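Local coordinates for protein porin B (Pseudomonas putida, PDB 4GEY) that forms a beta-barrel channel in the outer membrane that binds glucose and probably lets sugars pass selectively into the periplasm, at residues Arg98-Ser104 with Ser118-Gly124; Glu156-Ser160 with Gly172-Gly176. The protein carries 2 engineered substitutions. All blocks are in the same frame, centred on the assembly; numbering follows the deposited sequence.

Contact 1: Arg98-Ser104 with Ser118-Gly124; sequences RSGRNLS and SVQEVWG. With BGC (beta-D-glucopyranose), chain B; DMU (decyl-beta-D-maltopyranoside), chain N; C8E ((hydroxyethyloxy)tri(ethyloxy)octane), chain I.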
loop_
_atom_site.group_PDB
_atom_site.type_symbol
_atom_site.label_atom_id
_atom_site.label_comp_id
_atom_site.label_asym_id
_atom_site.label_seq_id
_atom_site.Cartn_x
_atom_site.Cartn_y
_atom_site.Cartn_z
ATOM N N ARG A 98 0.545 11.858 10.084
ATOM C CA ARG A 98 -0.544 11.929 9.133
ATOM C C ARG A 98 -1.693 12.678 9.785
ATOM O O ARG A 98 -1.849 12.625 10.992
ATOM C CB ARG A 98 -1.002 10.514 8.796
ATOM C CG ARG A 98 -0.002 9.694 8.009
ATOM C CD ARG A 98 -0.536 8.301 7.807
ATOM N NE ARG A 98 0.023 7.653 6.632
ATOM C CZ ARG A 98 -0.547 6.624 6.019
ATOM N NH1 ARG A 98 -1.698 6.152 6.472
ATOM N NH2 ARG A 98 0.017 6.084 4.951
ATOM N N SER A 99 -2.501 13.366 8.985
ATOM C CA SER A 99 -3.640 14.123 9.500
ATOM C C SER A 99 -4.800 14.040 8.538
ATOM O O SER A 99 -4.601 13.908 7.329
ATOM C CB SER A 99 -3.269 15.593 9.665
ATOM O OG SER A 99 -2.996 15.889 11.014
ATOM N N GLY A 100 -6.015 14.136 9.062
ATOM C CA GLY A 100 -7.163 14.303 8.199
ATOM C C GLY A 100 -8.196 13.203 8.210
ATOM O O GLY A 100 -8.127 12.265 9.004
ATOM N N ARG A 101 -9.162 13.333 7.304
ATOM C CA ARG A 101 -10.310 12.443 7.236
ATOM C C ARG A 101 -10.444 11.811 5.853
ATOM O O ARG A 101 -9.906 12.328 4.870
ATOM C CB ARG A 101 -11.585 13.221 7.573
ATOM C CG ARG A 101 -11.706 13.642 9.026
ATOM C CD ARG A 101 -13.109 14.133 9.324
ATOM N NE ARG A 101 -13.380 15.400 8.654
ATOM C CZ ARG A 101 -14.528 16.065 8.744
ATOM N NH1 ARG A 101 -15.528 15.586 9.474
ATOM N NH2 ARG A 101 -14.673 17.213 8.099
ATOM N N ASN A 102 -11.187 10.705 5.787
ATOM C CA ASN A 102 -11.310 9.899 4.576
ATOM C C ASN A 102 -12.734 9.861 4.044
ATOM O O ASN A 102 -13.644 9.411 4.742
ATOM C CB ASN A 102 -10.873 8.460 4.858
ATOM C CG ASN A 102 -10.753 7.625 3.590
ATOM O OD1 ASN A 102 -11.285 7.987 2.536
ATOM N ND2 ASN A 102 -10.021 6.512 3.680
ATOM N N LEU A 103 -12.906 10.284 2.791
ATOM C CA LEU A 103 -14.199 10.211 2.092
ATOM C C LEU A 103 -14.833 8.819 2.103
ATOM O O LEU A 103 -16.053 8.692 2.277
ATOM C CB LEU A 103 -14.045 10.651 0.638
ATOM C CG LEU A 103 -14.999 11.719 0.110
ATOM C CD1 LEU A 103 -15.446 11.378 -1.309
ATOM C CD2 LEU A 103 -16.177 11.948 1.037
ATOM N N SER A 104 -14.003 7.795 1.894
ATOM C CA SER A 104 -14.454 6.410 1.883
ATOM C C SER A 104 -15.278 6.050 3.126
ATOM O O SER A 104 -16.297 5.357 3.038
ATOM C CB SER A 104 -13.265 5.446 1.745
ATOM O OG SER A 104 -12.823 5.350 0.406
ATOM N N SER A 118 -9.743 2.482 -0.847
ATOM C CA SER A 118 -9.886 3.784 -0.219
ATOM C C SER A 118 -9.550 4.847 -1.245
ATOM O O SER A 118 -8.598 4.696 -2.022
ATOM C CB SER A 118 -8.940 3.903 0.978
ATOM O OG SER A 118 -8.723 5.260 1.316
ATOM N N VAL A 119 -10.325 5.924 -1.257
ATOM C CA VAL A 119 -10.146 6.959 -2.269
ATOM C C VAL A 119 -9.088 7.968 -1.857
ATOM O O VAL A 119 -8.810 8.923 -2.581
ATOM C CB VAL A 119 -11.465 7.677 -2.580
ATOM C CG1 VAL A 119 -12.465 6.673 -3.072
ATOM C CG2 VAL A 119 -11.997 8.394 -1.343
ATOM N N GLN A 120 -8.499 7.749 -0.688
ATOM C CA GLN A 120 -7.405 8.590 -0.232
ATOM C C GLN A 120 -6.345 7.707 0.409
ATOM O O GLN A 120 -6.300 7.593 1.639
ATOM C CB GLN A 120 -7.900 9.640 0.767
ATOM C CG GLN A 120 -8.759 10.715 0.157
ATOM C CD GLN A 120 -9.629 11.442 1.192
ATOM O OE1 GLN A 120 -10.788 11.062 1.427
ATOM N NE2 GLN A 120 -9.077 12.491 1.805
ATOM N N GLU A 121 -5.493 7.098 -0.423
ATOM C CA GLU A 121 -4.504 6.117 0.052
ATOM C C GLU A 121 -3.697 6.628 1.235
ATOM O O GLU A 121 -3.281 5.861 2.079
ATOM C CB GLU A 121 -3.532 5.691 -1.065
ATOM C CG GLU A 121 -2.619 6.806 -1.622
ATOM C CD GLU A 121 -1.340 7.017 -0.813
ATOM O OE1 GLU A 121 -0.609 8.002 -1.066
ATOM O OE2 GLU A 121 -1.035 6.183 0.063
ATOM N N VAL A 122 -3.456 7.925 1.307
ATOM C CA VAL A 122 -2.559 8.394 2.340
ATOM C C VAL A 122 -3.188 8.348 3.749
ATOM O O VAL A 122 -2.474 8.444 4.751
ATOM C CB VAL A 122 -2.003 9.773 2.010
ATOM C CG1 VAL A 122 -2.996 10.855 2.430
ATOM C CG2 VAL A 122 -0.668 9.947 2.679
ATOM N N TRP A 123 -4.512 8.191 3.821
ATOM C CA TRP A 123 -5.202 8.112 5.108
ATOM C C TRP A 123 -5.101 6.724 5.754
ATOM O O TRP A 123 -5.273 5.699 5.087
ATOM C CB TRP A 123 -6.682 8.445 4.964
ATOM C CG TRP A 123 -7.414 8.405 6.290
ATOM C CD1 TRP A 123 -7.612 9.452 7.146
ATOM C CD2 TRP A 123 -8.035 7.269 6.915
ATOM N NE1 TRP A 123 -8.310 9.045 8.255
ATOM C CE2 TRP A 123 -8.584 7.709 8.141
ATOM C CE3 TRP A 123 -8.178 5.923 6.563
ATOM C CZ2 TRP A 123 -9.262 6.856 9.011
ATOM C CZ3 TRP A 123 -8.858 5.075 7.438
ATOM C CH2 TRP A 123 -9.390 5.544 8.636
ATOM N N GLY A 124 -4.871 6.689 7.063
ATOM C CA GLY A 124 -5.022 5.441 7.778
ATOM C C GLY A 124 -3.945 5.162 8.805
ATOM O O GLY A 124 -2.908 5.822 8.822
HETATM C C2 BGC B . -2.684 3.914 4.308
HETATM C C3 BGC B . -1.730 3.651 3.320
HETATM C C4 BGC B . -0.779 2.621 3.732
HETATM C C5 BGC B . -1.464 1.293 4.178
HETATM C C6 BGC B . -0.646 0.398 4.787
HETATM C C1 BGC B . -3.469 2.752 4.634
HETATM O O1 BGC B . -4.373 3.099 5.621
HETATM O O2 BGC B . -3.569 4.982 3.836
HETATM O O3 BGC B . -1.035 4.904 2.997
HETATM O O4 BGC B . 0.123 2.401 2.685
HETATM O O5 BGC B . -2.598 1.698 5.116
HETATM O O6 BGC B . -0.298 0.577 6.119
HETATM C C1 DMU N . -12.399 20.904 5.530
HETATM C C2 DMU N . -13.399 20.662 6.541
HETATM C C3 DMU N . -14.819 20.735 6.124
HETATM C C4 DMU N . -15.124 20.133 4.727
HETATM O O5 DMU N . -13.932 20.334 3.772
HETATM C C6 DMU N . -12.603 20.175 4.300
HETATM O O7 DMU N . -15.664 20.066 7.094
HETATM O O16 DMU N . -11.699 20.635 3.294
HETATM C C18 DMU N . -11.068 19.726 2.411
HETATM C C19 DMU N . -10.312 20.369 1.224
HETATM C C22 DMU N . -9.109 21.304 1.561
HETATM C C25 DMU N . -8.222 21.718 0.392
HETATM C C28 DMU N . -6.850 21.094 0.227
HETATM C C31 DMU N . -6.116 21.312 -1.082
HETATM O O49 DMU N . -11.050 20.552 6.050
HETATM O O55 DMU N . -13.155 21.542 7.694
HETATM C C57 DMU N . -16.200 20.719 4.151
HETATM O O61 DMU N . -16.567 20.289 2.883
HETATM C C5 DMU N . -17.412 19.893 8.639
HETATM C C7 DMU N . -18.156 18.875 7.964
HETATM C C8 DMU N . -19.227 19.377 7.065
HETATM C C9 DMU N . -18.956 20.734 6.309
HETATM O O1 DMU N . -17.620 21.395 6.750
HETATM C C10 DMU N . -16.707 20.778 7.715
HETATM O O2 DMU N . -19.580 18.386 6.134
HETATM O O3 DMU N . -16.460 19.305 9.600
HETATM O O4 DMU N . -18.727 18.021 8.994
HETATM C C11 DMU N . -19.955 21.589 6.473
HETATM O O6 DMU N . -21.194 21.222 5.984
HETATM C C2 C8E I . -0.762 18.966 10.099
HETATM C C3 C8E I . -1.956 19.017 9.149
HETATM C C4 C8E I . -2.698 20.355 9.214
HETATM C C5 C8E I . -2.982 20.893 7.811
HETATM C C6 C8E I . -1.907 21.876 7.355
HETATM C C7 C8E I . -1.367 21.533 5.966
HETATM C C8 C8E I . -0.250 22.488 5.542
HETATM O O9 C8E I . 0.723 21.855 4.727
HETATM C C10 C8E I . 0.654 22.183 3.346
HETATM C C11 C8E I . 1.939 21.735 2.631
HETATM O O12 C8E I . 1.861 21.873 1.217
HETATM C C13 C8E I . 3.122 21.803 0.563
HETATM C C14 C8E I . 3.095 22.465 -0.818
#

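Contact 2: Glu156-Ser160 with Gly172-Gly176; sequences EDFNS and GSQVG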
loop_
_atom_site.group_PDB
_atom_site.type_symbol
_atom_site.label_atom_id
_atom_site.label_comp_id
_atom_site.label_asym_id
_atom_site.label_seq_id
_atom_site.Cartn_x
_atom_site.Cartn_y
_atom_site.Cartn_z
ATOM N N GLU A 156 7.825 -2.466 1.976
ATOM C CA GLU A 156 9.042 -1.757 1.622
ATOM C C GLU A 156 10.028 -2.642 0.840
ATOM O O GLU A 156 10.818 -2.133 0.049
ATOM C CB GLU A 156 9.683 -1.206 2.897
ATOM C CG GLU A 156 11.031 -0.545 2.720
ATOM C CD GLU A 156 11.502 0.152 3.977
ATOM O OE1 GLU A 156 10.709 0.907 4.570
ATOM O OE2 GLU A 156 12.666 -0.052 4.372
ATOM N N ASP A 157 9.989 -3.959 1.061
ATOM C CA ASP A 157 10.839 -4.881 0.306
ATOM C C ASP A 157 10.034 -5.910 -0.468
ATOM O O ASP A 157 10.425 -6.352 -1.547
ATOM C CB ASP A 157 11.812 -5.609 1.232
ATOM C CG ASP A 157 12.785 -4.667 1.896
ATOM O OD1 ASP A 157 12.350 -3.964 2.837
ATOM O OD2 ASP A 157 13.967 -4.630 1.475
ATOM N N PHE A 158 8.899 -6.296 0.090
ATOM C CA PHE A 158 8.121 -7.379 -0.487
ATOM C C PHE A 158 6.878 -6.837 -1.196
ATOM O O PHE A 158 6.232 -5.906 -0.695
ATOM C CB PHE A 158 7.751 -8.379 0.617
ATOM C CG PHE A 158 8.952 -9.026 1.282
ATOM C CD1 PHE A 158 9.553 -8.444 2.376
ATOM C CD2 PHE A 158 9.469 -10.217 0.803
ATOM C CE1 PHE A 158 10.641 -9.039 2.983
ATOM C CE2 PHE A 158 10.550 -10.809 1.394
ATOM C CZ PHE A 158 11.144 -10.219 2.487
ATOM N N ASN A 159 6.567 -7.386 -2.373
ATOM C CA ASN A 159 5.305 -7.071 -3.048
ATOM C C ASN A 159 5.227 -5.569 -3.327
ATOM O O ASN A 159 4.151 -4.983 -3.409
ATOM C CB ASN A 159 4.134 -7.554 -2.170
ATOM C CG ASN A 159 2.768 -7.365 -2.821
ATOM O OD1 ASN A 159 1.816 -6.922 -2.174
ATOM N ND2 ASN A 159 2.665 -7.697 -4.098
ATOM N N SER A 160 6.392 -4.947 -3.455
ATOM C CA SER A 160 6.482 -3.494 -3.587
ATOM C C SER A 160 5.903 -2.994 -4.900
ATOM O O SER A 160 6.118 -3.603 -5.946
ATOM C CB SER A 160 7.931 -3.050 -3.466
ATOM O OG SER A 160 8.523 -3.567 -2.306
ATOM N N GLY A 172 1.084 0.964 -3.531
ATOM C CA GLY A 172 1.783 0.251 -2.475
ATOM C C GLY A 172 1.594 -1.243 -2.540
ATOM O O GLY A 172 1.137 -1.767 -3.551
ATOM N N SER A 173 1.940 -1.940 -1.463
ATOM C CA SER A 173 1.822 -3.401 -1.470
ATOM C C SER A 173 0.375 -3.839 -1.294
ATOM O O SER A 173 -0.243 -3.577 -0.262
ATOM C CB SER A 173 2.699 -4.050 -0.403
ATOM O OG SER A 173 2.339 -5.413 -0.249
ATOM N N GLN A 174 -0.160 -4.504 -2.310
ATOM C CA GLN A 174 -1.565 -4.878 -2.296
ATOM C C GLN A 174 -1.870 -5.956 -1.253
ATOM O O GLN A 174 -2.942 -5.944 -0.623
ATOM C CB GLN A 174 -2.011 -5.267 -3.697
ATOM C CG GLN A 174 -1.850 -4.110 -4.666
ATOM C CD GLN A 174 -2.517 -2.835 -4.152
ATOM O OE1 GLN A 174 -3.710 -2.816 -3.878
ATOM N NE2 GLN A 174 -1.740 -1.776 -4.002
ATOM N N VAL A 175 -0.915 -6.859 -1.047
ATOM C CA VAL A 175 -1.029 -7.848 0.012
ATOM C C VAL A 175 -1.249 -7.110 1.336
ATOM O O VAL A 175 -2.027 -7.546 2.182
ATOM C CB VAL A 175 0.216 -8.776 0.060
ATOM C CG1 VAL A 175 0.158 -9.722 1.246
ATOM C CG2 VAL A 175 0.325 -9.568 -1.239
ATOM N N GLY A 176 -0.595 -5.961 1.487
ATOM C CA GLY A 176 -0.809 -5.116 2.644
ATOM C C GLY A 176 -2.215 -4.549 2.774
ATOM O O GLY A 176 -2.636 -4.152 3.855
HETATM O O HOH W 1 1.446 -4.872 -4.898
#

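Contact 1: Arg98-Ser104 with Ser118-Gly124
The end of a barrel strand (Arg-98 to Gly-100) runs through a short turn into a helix beginning at Leu-103, and Ser-118 to Gly-124 packs irregularly against it, with CA atoms 6.3 Å apart at Asn-102 and Gln-120 and 5.7 Å at Ser-104 and Ser-118. A type I turn from Gln-120 to Trp-123 presents the carbonyls of Glu-121 and Trp-123 to the sugar. Asn-102 is the helix N-cap: OD1 accepts from Ser-104 N (2.8 Å), while ND2 donates to Ser-118 OG (3.0 Å) and CB sits on the face of the Trp-123 five-membered ring. Gln-120 OE1 accepts from Leu-103 N at 2.6 Å; Val-119 N donates to Ser-104 OG (3.1 Å), a hydroxyl also bonded to Gln-115. Arg-98 reaches along the turn, NH1 to Gly-124 O (2.7 Å) and NH2 to glucose O3 (2.5 Å). Glucose O3 and O1 donate to Glu-121 O (2.6 Å) and Trp-123 O (2.8 Å), so a strand arginine and loop carbonyls together build one wall of the porin's sugar-binding site.

Contact 2: Glu156-Ser160 with Gly172-Gly176
Asn-159, the most deeply covered residue here, turns its side chain toward Ser-173 and the start of the following helix. One oxygen does most of the work: Asn-159 OD1 accepts from Ser-173 OG at 2.5 Å and from Val-175 N at 3.0 Å. Ser-173, next in buried area, precedes the turn into helix 175-178, and its OG also takes a weak, 3.5 Å bond from Gly-176 N. Ser-173 thus caps the helix start, while an asparagine from an earlier part of the same long loop, which follows barrel strand 145-149, binds both this serine and the amide of Val-175. Backbone contact is lighter, with Ser-173 CA lying 3.4 Å from Asn-159 O. A water bridges the segments, within hydrogen-bonding distance of Asn-159 O (3.1 Å) and accepting from Gln-174 N (3.1 Å). Val-175, third in covered area, brings CG2 to 3.2 Å from Asn-159 OD1; both residues also touch Trp-292 of barrel strand 282-298.

Overall arrangement
Both contacts belong to one antiparallel beta-barrel, contact 1 wholly ahead of contact 2 in sequence. Their centres lie 19 Å apart and their nearest atoms about 7 Å. Contact 1 packs the loop ahead of strand 129-140 against the end of strand 89-100 and the start of helix 103-108; contact 2 ties together the loop between strands 145-149 and 190-198. Glucose lies close to both: contact 1 supplies Arg-98 and residues 121-124 of its pocket, whereas Gly-172 of contact 2 lies about 6 Å from it (nearest atoms). Cys-163 and Cys-171, joined by a disulfide, touch Glu-121 and so link the two loops. These loops fold into the barrel and probably narrow its channel at the sugar site.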